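Local coordinates for adherence and virulence protein A (PDB 6PON), which binds fibronectin and probably contributes to pneumococcal adherence and virulence, at residues L35-R40 with H46-S51; M77-Y82 with I129-K134. All blocks are in the same frame, centred on the assembly; numbering follows the deposited sequence.

Contact 1 of 2, residues L35-R40 with H46-S51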
loop_
_atom_site.group_PDB
_atom_site.type_symbol
_atom_site.label_atom_id
_atom_site.label_comp_id
_atom_site.label_asym_id
_atom_site.label_seq_id
_atom_site.Cartn_x
_atom_site.Cartn_y
_atom_site.Cartn_z
ATOM N N LEU B 35 -5.315 42.068 7.422
ATOM C CA LEU B 35 -4.639 42.585 8.601
ATOM C C LEU B 35 -3.162 42.239 8.491
ATOM O O LEU B 35 -2.819 41.085 8.215
ATOM C CB LEU B 35 -5.248 41.984 9.883
ATOM C CG LEU B 35 -4.549 42.272 11.209
ATOM C CD1 LEU B 35 -4.729 43.749 11.592
ATOM C CD2 LEU B 35 -5.019 41.327 12.319
ATOM N N VAL B 36 -2.295 43.224 8.718
ATOM C CA VAL B 36 -0.847 43.049 8.672
ATOM C C VAL B 36 -0.241 43.476 10.003
ATOM O O VAL B 36 -0.488 44.589 10.476
ATOM C CB VAL B 36 -0.219 43.837 7.511
ATOM C CG1 VAL B 36 1.301 43.697 7.528
ATOM C CG2 VAL B 36 -0.765 43.338 6.198
ATOM N N LEU B 37 0.561 42.599 10.595
ATOM C CA LEU B 37 1.260 42.862 11.843
ATOM C C LEU B 37 2.761 42.915 11.581
ATOM O O LEU B 37 3.320 41.985 10.991
ATOM C CB LEU B 37 0.977 41.767 12.884
ATOM C CG LEU B 37 -0.452 41.308 13.143
ATOM C CD1 LEU B 37 -0.485 40.323 14.292
ATOM C CD2 LEU B 37 -1.341 42.506 13.458
ATOM N N GLN B 38 3.417 43.983 12.027
ATOM C CA GLN B 38 4.870 43.984 12.119
ATOM C C GLN B 38 5.251 43.382 13.465
ATOM O O GLN B 38 4.796 43.857 14.514
ATOM C CB GLN B 38 5.444 45.392 11.967
ATOM C CG GLN B 38 6.905 45.415 11.534
ATOM C CD GLN B 38 7.640 46.642 12.055
ATOM O OE1 GLN B 38 8.511 46.533 12.929
ATOM N NE2 GLN B 38 7.292 47.822 11.523
ATOM N N ILE B 39 6.059 42.323 13.437
ATOM C CA ILE B 39 6.414 41.580 14.639
ATOM C C ILE B 39 7.925 41.497 14.725
ATOM O O ILE B 39 8.578 41.066 13.771
ATOM C CB ILE B 39 5.802 40.166 14.642
ATOM C CG1 ILE B 39 4.280 40.221 14.745
ATOM C CG2 ILE B 39 6.378 39.320 15.767
ATOM C CD1 ILE B 39 3.609 38.941 14.247
ATOM N N ARG B 40 8.478 41.900 15.864
ATOM C CA ARG B 40 9.900 41.749 16.131
ATOM C C ARG B 40 10.119 40.459 16.902
ATOM O O ARG B 40 9.428 40.199 17.894
ATOM C CB ARG B 40 10.444 42.937 16.929
ATOM C CG ARG B 40 11.895 42.771 17.358
ATOM C CD ARG B 40 12.508 44.103 17.745
ATOM N NE ARG B 40 13.948 43.999 17.961
ATOM C CZ ARG B 40 14.861 44.004 16.989
ATOM N NH1 ARG B 40 14.497 44.090 15.709
ATOM N NH2 ARG B 40 16.150 43.912 17.303
ATOM N N HIS B 46 9.543 41.089 11.233
ATOM C CA HIS B 46 8.728 40.206 10.406
ATOM C C HIS B 46 7.391 40.869 10.105
ATOM O O HIS B 46 6.888 41.693 10.877
ATOM C CB HIS B 46 8.464 38.850 11.079
ATOM C CG HIS B 46 9.702 38.092 11.443
ATOM N ND1 HIS B 46 10.426 37.362 10.524
ATOM C CD2 HIS B 46 10.324 37.924 12.634
ATOM C CE1 HIS B 46 11.453 36.793 11.132
ATOM N NE2 HIS B 46 11.416 37.120 12.411
ATOM N N ARG B 47 6.798 40.466 8.985
ATOM C CA ARG B 47 5.544 41.032 8.510
ATOM C C ARG B 47 4.535 39.899 8.309
ATOM O O ARG B 47 4.676 39.095 7.377
ATOM C CB ARG B 47 5.783 41.825 7.224
ATOM C CG ARG B 47 4.689 42.793 6.857
ATOM C CD ARG B 47 5.156 43.800 5.800
ATOM N NE ARG B 47 6.138 44.743 6.331
ATOM C CZ ARG B 47 6.527 45.853 5.709
ATOM N NH1 ARG B 47 6.020 46.170 4.525
ATOM N NH2 ARG B 47 7.424 46.652 6.277
ATOM N N LEU B 48 3.519 39.843 9.185
ATOM C CA LEU B 48 2.504 38.789 9.189
ATOM C C LEU B 48 1.240 39.279 8.499
ATOM O O LEU B 48 0.647 40.278 8.924
ATOM C CB LEU B 48 2.154 38.361 10.615
ATOM C CG LEU B 48 1.161 37.188 10.745
ATOM C CD1 LEU B 48 1.699 35.950 10.007
ATOM C CD2 LEU B 48 0.801 36.829 12.214
ATOM N N LEU B 49 0.804 38.563 7.467
ATOM C CA LEU B 49 -0.423 38.899 6.764
ATOM C C LEU B 49 -1.516 37.911 7.149
ATOM O O LEU B 49 -1.313 36.695 7.096
ATOM C CB LEU B 49 -0.215 38.897 5.247
ATOM C CG LEU B 49 -1.473 38.884 4.358
ATOM C CD1 LEU B 49 -2.317 40.128 4.583
ATOM C CD2 LEU B 49 -1.130 38.730 2.856
ATOM N N LEU B 50 -2.671 38.437 7.530
ATOM C CA LEU B 50 -3.882 37.644 7.671
ATOM C C LEU B 50 -4.935 38.221 6.741
ATOM O O LEU B 50 -5.206 39.425 6.763
ATOM C CB LEU B 50 -4.392 37.643 9.109
ATOM C CG LEU B 50 -3.463 37.172 10.220
ATOM C CD1 LEU B 50 -2.483 38.273 10.609
ATOM C CD2 LEU B 50 -4.314 36.746 11.408
ATOM N N SER B 51 -5.520 37.375 5.918
ATOM C CA SER B 51 -6.432 37.859 4.901
ATOM C C SER B 51 -7.747 37.110 5.029
ATOM O O SER B 51 -7.771 35.875 5.010
ATOM C CB SER B 51 -5.819 37.695 3.504
ATOM O OG SER B 51 -6.762 38.015 2.511
#
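The imidazole of His46 meets Ile39 at its edge: the carbonyl oxygen of Ile39 lies near the ring plane, 3.8 Å from CD2 of His46. CG of His46 stands beside its own backbone N (chi1 -58°), which brings the ring to the end of the pair next to that carbonyl; Glu18 and Leu19 of helix 5-19 also touch the histidine, a polar residue suited to this partly exposed margin. Strands 35-40 and 46-51 run antiparallel. Leu35 with Leu50, Leu37 with Leu48 and Ile39 with His46 are hydrogen-bonded pairs, two bonds each. The bond from Leu50 N to Leu35 O is 2.7 Å and almost straight (175°), whereas that from His46 N to Ile39 O bends to 131°, at the end nearest the turn. Between them, Val36-Leu49 and Gln38-Arg47 are non-hydrogen-bonded pairs, and there CA-H groups approach carbonyls, as Val36 CA does Leu48 O at 3.2 Å.

Leucine and isoleucine suit the face that carries Leu35, Leu37, Ile39, Leu48 and Leu50. CD1 of Ile39 crosses Leu48 at 4.0 Å from its CB, and Leu15 and Leu19 of helix 5-19 pack on this same layer. On the other face CG1 of Val36 rests 3.6 Å from CG of Arg47, using the arginine's aliphatic stem while NH1 reaches the carbonyl of Thr64. CG2 of Val36 lies 3.9 Å from CD1 of Leu49. The arrangement is a classical antiparallel beta hairpin, forming the two middle strands of a four-stranded meander with helix 5-19 packed on one face.

Contact 2 of 2, residues M77-Y82 with I129-K134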
loop_
_atom_site.group_PDB
_atom_site.type_symbol
_atom_site.label_atom_id
_atom_site.label_comp_id
_atom_site.label_asym_id
_atom_site.label_seq_id
_atom_site.Cartn_x
_atom_site.Cartn_y
_atom_site.Cartn_z
ATOM N N MET B 77 -8.226 50.329 15.821
ATOM C CA MET B 77 -7.960 50.944 17.119
ATOM C C MET B 77 -8.270 49.986 18.256
ATOM O O MET B 77 -7.563 49.976 19.269
ATOM C CB MET B 77 -8.778 52.231 17.289
ATOM C CG MET B 77 -8.778 53.138 16.071
ATOM S SD MET B 77 -9.703 54.671 16.293
ATOM C CE MET B 77 -8.287 55.663 16.649
ATOM N N VAL B 78 -9.336 49.190 18.122
ATOM C CA VAL B 78 -9.615 48.156 19.120
ATOM C C VAL B 78 -8.507 47.105 19.126
ATOM O O VAL B 78 -8.062 46.664 20.189
ATOM C CB VAL B 78 -11.003 47.520 18.887
ATOM C CG1 VAL B 78 -11.274 46.408 19.912
ATOM C CG2 VAL B 78 -12.089 48.569 18.973
ATOM N N LEU B 79 -8.021 46.702 17.952
ATOM C CA LEU B 79 -6.929 45.730 17.946
ATOM C C LEU B 79 -5.657 46.333 18.523
ATOM O O LEU B 79 -4.910 45.655 19.242
ATOM C CB LEU B 79 -6.680 45.189 16.528
ATOM C CG LEU B 79 -7.365 43.832 16.270
ATOM C CD1 LEU B 79 -8.881 43.942 16.391
ATOM C CD2 LEU B 79 -6.971 43.205 14.928
ATOM N N ARG B 80 -5.384 47.606 18.220
ATOM C CA ARG B 80 -4.171 48.219 18.749
ATOM C C ARG B 80 -4.220 48.289 20.267
ATOM O O ARG B 80 -3.253 47.919 20.945
ATOM C CB ARG B 80 -3.964 49.592 18.123
ATOM C CG ARG B 80 -3.530 49.493 16.648
ATOM C CD ARG B 80 -3.294 50.858 16.065
ATOM N NE ARG B 80 -2.827 50.828 14.689
ATOM C CZ ARG B 80 -2.775 51.914 13.928
ATOM N NH1 ARG B 80 -3.162 53.079 14.430
ATOM N NH2 ARG B 80 -2.335 51.842 12.680
ATOM N N LYS B 81 -5.367 48.693 20.815
ATOM C CA LYS B 81 -5.558 48.746 22.258
ATOM C C LYS B 81 -5.092 47.464 22.954
ATOM O O LYS B 81 -4.558 47.526 24.065
ATOM C CB LYS B 81 -7.038 49.034 22.555
ATOM C CG LYS B 81 -7.458 48.684 23.962
ATOM C CD LYS B 81 -8.752 49.364 24.373
ATOM C CE LYS B 81 -9.901 48.952 23.492
ATOM N NZ LYS B 81 -11.192 49.432 24.057
ATOM N N TYR B 82 -5.239 46.302 22.312
ATOM C CA TYR B 82 -4.776 45.058 22.922
ATOM C C TYR B 82 -3.476 44.531 22.346
ATOM O O TYR B 82 -2.741 43.839 23.057
ATOM C CB TYR B 82 -5.833 43.962 22.799
ATOM C CG TYR B 82 -7.103 44.314 23.511
ATOM C CD1 TYR B 82 -7.245 44.111 24.880
ATOM C CD2 TYR B 82 -8.155 44.877 22.821
ATOM C CE1 TYR B 82 -8.436 44.444 25.539
ATOM C CE2 TYR B 82 -9.333 45.217 23.456
ATOM C CZ TYR B 82 -9.472 44.998 24.812
ATOM O OH TYR B 82 -10.659 45.357 25.412
ATOM N N ILE B 129 -11.688 37.517 10.586
ATOM C CA ILE B 129 -10.570 37.744 11.494
ATOM C C ILE B 129 -11.143 38.381 12.747
ATOM O O ILE B 129 -11.868 39.379 12.663
ATOM C CB ILE B 129 -9.480 38.641 10.871
ATOM C CG1 ILE B 129 -8.891 37.994 9.611
ATOM C CG2 ILE B 129 -8.366 38.927 11.873
ATOM C CD1 ILE B 129 -7.942 38.928 8.829
ATOM N N LEU B 130 -10.844 37.788 13.901
ATOM C CA LEU B 130 -11.509 38.126 15.145
ATOM C C LEU B 130 -10.473 38.225 16.248
ATOM O O LEU B 130 -9.506 37.455 16.276
ATOM C CB LEU B 130 -12.579 37.076 15.523
ATOM C CG LEU B 130 -13.534 36.578 14.415
ATOM C CD1 LEU B 130 -12.993 35.320 13.680
ATOM C CD2 LEU B 130 -14.956 36.346 14.930
ATOM N N LEU B 131 -10.669 39.189 17.137
ATOM C CA LEU B 131 -9.912 39.308 18.374
ATOM C C LEU B 131 -10.863 38.997 19.524
ATOM O O LEU B 131 -11.954 39.565 19.607
ATOM C CB LEU B 131 -9.313 40.710 18.529
ATOM C CG LEU B 131 -8.381 40.867 19.739
ATOM C CD1 LEU B 131 -7.031 40.126 19.550
ATOM C CD2 LEU B 131 -8.174 42.325 20.087
ATOM N N VAL B 132 -10.480 38.067 20.378
ATOM C CA VAL B 132 -11.375 37.568 21.407
ATOM C C VAL B 132 -10.672 37.709 22.739
ATOM O O VAL B 132 -9.502 37.330 22.863
ATOM C CB VAL B 132 -11.773 36.103 21.151
ATOM C CG1 VAL B 132 -12.596 35.571 22.303
ATOM C CG2 VAL B 132 -12.530 36.003 19.860
ATOM N N ASP B 133 -11.370 38.263 23.731
ATOM C CA ASP B 133 -10.758 38.367 25.046
ATOM C C ASP B 133 -10.698 37.003 25.702
ATOM O O ASP B 133 -11.688 36.276 25.723
ATOM C CB ASP B 133 -11.509 39.317 25.957
ATOM C CG ASP B 133 -10.876 39.370 27.318
ATOM O OD1 ASP B 133 -11.223 38.533 28.166
ATOM O OD2 ASP B 133 -9.978 40.208 27.512
ATOM N N LYS B 134 -9.546 36.692 26.292
ATOM C CA LYS B 134 -9.247 35.322 26.696
ATOM C C LYS B 134 -10.060 34.884 27.915
ATOM O O LYS B 134 -10.436 33.706 28.017
ATOM C CB LYS B 134 -7.747 35.196 26.965
ATOM C CG LYS B 134 -7.294 33.844 27.457
ATOM C CD LYS B 134 -7.013 32.908 26.310
ATOM C CE LYS B 134 -6.396 31.609 26.797
ATOM N NZ LYS B 134 -6.300 30.644 25.680
#
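Apolar packing carries this contact, and Leu131 is its centre: its side chain projects from strand 129-133 toward helix 77-82 and meets both Leu79 and Tyr82. With CG anti to the backbone N (chi1 -174°), the leucine extends far enough to bring its CD2 methyl to the helix. CD1 of Leu79 comes to 3.9 Å from CB of Leu131, and the two side chains run alongside each other, pointing opposite ways, so that branch lies against stem. Leu79 does not start out toward the strand; its end turns inward, and its first torsion (chi1 -98°) departs from the usual staggered values. Two branched aliphatic chains suit this buried place because they fill it without leaving a polar group to be satisfied.

The aromatic contact is of a different kind. CD2 of Leu131 approaches the Tyr82 ring obliquely, 3.7 Å from the tyrosine's own CD2 and 3.9 Å from its CB. Within the helix, CG of Lys81 lies over one ring face, 3.9 Å above the plane and displaced toward the rim. Tyrosine suits this partly exposed position, since CB and the apolar part of its ring can pack against CD2 of Leu131, and Leu140 and Ile114 of the sheet touch it as well.

The polar groups find partners outside the contact. Asp133 OD1 takes hydrogen bonds from Ser135 OG and the backbone N of Ser136 where the strand gives way to a turn, Tyr82 O is held by the side-chain ND2 of Asn106, and Arg80 NE bonds to Ile27 O. The helix and strand axes pass 10.0 Å apart at 45°, a spacing that side chains bridge. This is helix-on-sheet packing, with helix 74-83 laid against one face of the five-stranded antiparallel sheet.

Along the chain the contacts come in series: the hairpin of contact 1 is complete before helix 74-83 begins contact 2. Their centres lie about 14 Å apart, on the same side of the chain's centre, and they belong to two different antiparallel sheets, of four and five strands. The two contacts touch directly. CD2 of Leu35 packs 3.8 Å from CD2 of Leu79, and CD1 of Ile129 lies 3.5 Å from the backbone O of Leu50. The open end of the hairpin, away from its turn, therefore packs against both the helix and the second sheet, joining the two sheets within the NFACT N-terminal and middle region of this fibronectin-binding protein.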